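Local coordinates for ribonucleoside-diphosphate reductase (Pseudomonas aeruginosa, PDB 5IM3), which probably catalyses the thioredoxin-dependent reduction of ribonucleoside diphosphates to deoxyribonucleotides for DNA synthesis, and binds the allosteric nucleotide dATP, at residues A[767-772]-A[868-873]. Numbering follows the deposited sequence.
Sequences MAIAPT and KWIDQA
Within the ten-stranded alpha-beta barrel domain of the reductase, Met767 to Ile769 run extended alongside Ile870 to Ala873, two buried loop segments that head in the same direction. Asp871 makes one polar link. Its CG sits between its own backbone N and carbonyl carbon (chi1 42°), and Asp871 OD1 accepts from Met767 N through its syn lone pair at 2.9 Å, while OD2 accepts the N-H of Ile766. One carboxylate thus grips two successive amides. Asp871 OD1 also lies 3.0 Å from Met767 O, acceptor facing acceptor, a proximity that the N-H of Gln872 probably eases, since it gives weak hydrogen bonds to both oxygens. Further on, Ile769 N donates to Ala873 O at 3.3 Å, in the carbonyl plane, and the CA of Ala768 approaches the same oxygen at 3.5 Å. Apolar groups fill in beside these bonds. Ile870 CG2 packs 4.0 Å from Met767 CB, and the Ile769 and Ile870 side chains cross at about a right angle, CD1 to CD1 at 3.5 Å. Met767 SD lies 3.6 Å from Trp869 O. Met689 of helix 679-707 touches both Met767 and Ile769. The arrangement is irregular loop-to-loop pairing inside the alpha/beta barrel domain, tied by a backbone bond from Ala768 to Leu660 of strand 659-663.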
ATOM      1  N   MET A 767     -33.077  34.218  15.803  1.00 56.63           N
ATOM      2  CA  MET A 767     -32.909  32.780  15.956  1.00 57.45           C
ATOM      3  C   MET A 767     -31.542  32.317  15.473  1.00 55.18           C
ATOM      4  O   MET A 767     -31.019  32.811  14.469  1.00 54.58           O
ATOM      5  CB  MET A 767     -33.993  32.038  15.186  1.00 61.47           C
ATOM      6  CG  MET A 767     -35.393  32.472  15.557  1.00 65.66           C
ATOM      7  SD  MET A 767     -36.584  31.959  14.321  1.00 69.27           S
ATOM      8  CE  MET A 767     -36.599  30.193  14.616  1.00 70.03           C
ATOM      9  N   ALA A 768     -30.983  31.352  16.200  1.00 50.08           N
ATOM     10  CA  ALA A 768     -29.753  30.677  15.812  1.00 48.79           C
ATOM     11  C   ALA A 768     -29.652  29.406  16.640  1.00 45.34           C
ATOM     12  O   ALA A 768     -29.875  29.444  17.853  1.00 44.68           O
ATOM     13  CB  ALA A 768     -28.530  31.570  16.036  1.00 46.49           C
ATOM     14  N   ILE A 769     -29.334  28.291  15.990  1.00 40.11           N
ATOM     15  CA  ILE A 769     -29.221  26.999  16.661  1.00 41.75           C
ATOM     16  C   ILE A 769     -27.738  26.745  16.895  1.00 41.28           C
ATOM     17  O   ILE A 769     -26.997  26.389  15.975  1.00 41.42           O
ATOM     18  CB  ILE A 769     -29.875  25.873  15.856  1.00 43.01           C
ATOM     19  CG1 ILE A 769     -31.365  26.159  15.652  1.00 42.21           C
ATOM     20  CG2 ILE A 769     -29.694  24.535  16.569  1.00 40.97           C
ATOM     21  CD1 ILE A 769     -32.070  25.142  14.759  1.00 46.34           C
ATOM     22  N   ALA A 770     -27.309  26.921  18.132  1.00 46.20           N
ATOM     23  CA  ALA A 770     -25.936  26.737  18.557  1.00 46.12           C
ATOM     24  C   ALA A 770     -25.779  25.414  19.289  1.00 47.56           C
ATOM     25  O   ALA A 770     -26.767  24.811  19.721  1.00 48.86           O
ATOM     26  CB  ALA A 770     -25.513  27.885  19.477  1.00 46.71           C
ATOM     27  N   PRO A 771     -24.550  24.923  19.445  1.00 45.29           N
ATOM     28  CA  PRO A 771     -24.342  23.746  20.295  1.00 47.37           C
ATOM     29  C   PRO A 771     -24.815  24.027  21.713  1.00 47.56           C
ATOM     30  O   PRO A 771     -24.845  25.175  22.164  1.00 49.29           O
ATOM     31  CB  PRO A 771     -22.826  23.521  20.231  1.00 45.31           C
ATOM     32  CG  PRO A 771     -22.401  24.179  18.952  1.00 44.54           C
ATOM     33  CD  PRO A 771     -23.299  25.368  18.811  1.00 44.74           C
ATOM     34  N   THR A 772     -25.195  22.961  22.416  1.00 46.80           N
ATOM     35  CA  THR A 772     -25.811  23.071  23.736  1.00 48.94           C
ATOM     36  C   THR A 772     -25.238  22.026  24.679  1.00 51.28           C
ATOM     37  O   THR A 772     -25.959  21.453  25.504  1.00 48.94           O
ATOM     38  CB  THR A 772     -27.328  22.912  23.653  1.00 49.28           C
ATOM     39  OG1 THR A 772     -27.640  21.582  23.223  1.00 50.68           O
ATOM     40  CG2 THR A 772     -27.934  23.915  22.682  1.00 48.21           C
ATOM     41  N   LYS A 868     -35.155  27.627   6.572  1.00 60.87           N
ATOM     42  CA  LYS A 868     -36.119  28.492   5.900  1.00 63.27           C
ATOM     43  C   LYS A 868     -36.703  29.518   6.854  1.00 61.99           C
ATOM     44  O   LYS A 868     -37.133  30.594   6.423  1.00 62.43           O
ATOM     45  CB  LYS A 868     -37.253  27.670   5.306  1.00 64.28           C
ATOM     46  CG  LYS A 868     -36.807  26.438   4.564  1.00 64.45           C
ATOM     47  CD  LYS A 868     -37.980  25.753   3.882  1.00 67.01           C
ATOM     48  CE  LYS A 868     -39.119  25.438   4.847  1.00 69.50           C
ATOM     49  NZ  LYS A 868     -40.279  24.821   4.153  1.00 73.65           N
ATOM     50  N   TRP A 869     -36.744  29.197   8.144  1.00 59.68           N
ATOM     51  CA  TRP A 869     -37.390  30.036   9.136  1.00 61.26           C
ATOM     52  C   TRP A 869     -36.404  30.769  10.032  1.00 60.34           C
ATOM     53  O   TRP A 869     -36.802  31.713  10.723  1.00 64.07           O
ATOM     54  CB  TRP A 869     -38.326  29.179   9.995  1.00 60.15           C
ATOM     55  CG  TRP A 869     -39.195  28.275   9.172  1.00 59.92           C
ATOM     56  CD1 TRP A 869     -39.064  26.924   9.017  1.00 58.64           C
ATOM     57  CD2 TRP A 869     -40.318  28.662   8.373  1.00 61.37           C
ATOM     58  NE1 TRP A 869     -40.041  26.446   8.179  1.00 60.62           N
ATOM     59  CE2 TRP A 869     -40.823  27.494   7.767  1.00 63.74           C
ATOM     60  CE3 TRP A 869     -40.947  29.882   8.112  1.00 63.67           C
ATOM     61  CZ2 TRP A 869     -41.931  27.509   6.923  1.00 67.28           C
ATOM     62  CZ3 TRP A 869     -42.048  29.895   7.273  1.00 67.79           C
ATOM     63  CH2 TRP A 869     -42.526  28.717   6.688  1.00 69.07           C
ATOM     64  N   ILE A 870     -35.141  30.369  10.033  1.00 53.07           N
ATOM     65  CA  ILE A 870     -34.128  30.964  10.891  1.00 52.67           C
ATOM     66  C   ILE A 870     -33.492  32.133  10.148  1.00 53.47           C
ATOM     67  O   ILE A 870     -33.131  32.010   8.969  1.00 50.76           O
ATOM     68  CB  ILE A 870     -33.080  29.912  11.295  1.00 51.15           C
ATOM     69  CG1 ILE A 870     -33.758  28.776  12.071  1.00 50.97           C
ATOM     70  CG2 ILE A 870     -31.962  30.539  12.120  1.00 50.97           C
ATOM     71  CD1 ILE A 870     -32.875  27.572  12.321  1.00 50.36           C
ATOM     72  N   ASP A 871     -33.367  33.276  10.828  1.00 55.41           N
ATOM     73  CA  ASP A 871     -32.747  34.436  10.193  1.00 56.28           C
ATOM     74  C   ASP A 871     -31.224  34.364  10.221  1.00 51.13           C
ATOM     75  O   ASP A 871     -30.576  34.915   9.327  1.00 50.01           O
ATOM     76  CB  ASP A 871     -33.229  35.743  10.840  1.00 57.90           C
ATOM     77  CG  ASP A 871     -33.318  35.664  12.352  1.00 60.10           C
ATOM     78  OD1 ASP A 871     -32.846  34.671  12.939  1.00 60.51           O
ATOM     79  OD2 ASP A 871     -33.868  36.606  12.957  1.00 63.64           O
ATOM     80  N   GLN A 872     -30.637  33.691  11.202  1.00 51.53           N
ATOM     81  CA  GLN A 872     -29.200  33.445  11.236  1.00 49.26           C
ATOM     82  C   GLN A 872     -28.931  32.049  10.667  1.00 46.17           C
ATOM     83  O   GLN A 872     -29.430  31.766   9.573  1.00 47.81           O
ATOM     84  CB  GLN A 872     -28.674  33.677  12.651  1.00 50.27           C
ATOM     85  CG  GLN A 872     -29.006  35.041  13.227  1.00 52.35           C
ATOM     86  CD  GLN A 872     -28.062  35.441  14.344  1.00 51.31           C
ATOM     87  OE1 GLN A 872     -26.844  35.483  14.160  1.00 49.48           O
ATOM     88  NE2 GLN A 872     -28.619  35.728  15.511  1.00 52.45           N
ATOM     89  N   ALA A 873     -28.183  31.177  11.332  1.00 42.54           N
ATOM     90  CA  ALA A 873     -27.834  29.870  10.781  1.00 43.60           C
ATOM     91  C   ALA A 873     -27.992  28.826  11.885  1.00 43.55           C
ATOM     92  O   ALA A 873     -28.686  29.040  12.885  1.00 40.84           O
ATOM     93  CB  ALA A 873     -26.421  29.910  10.180  1.00 40.93           C
TER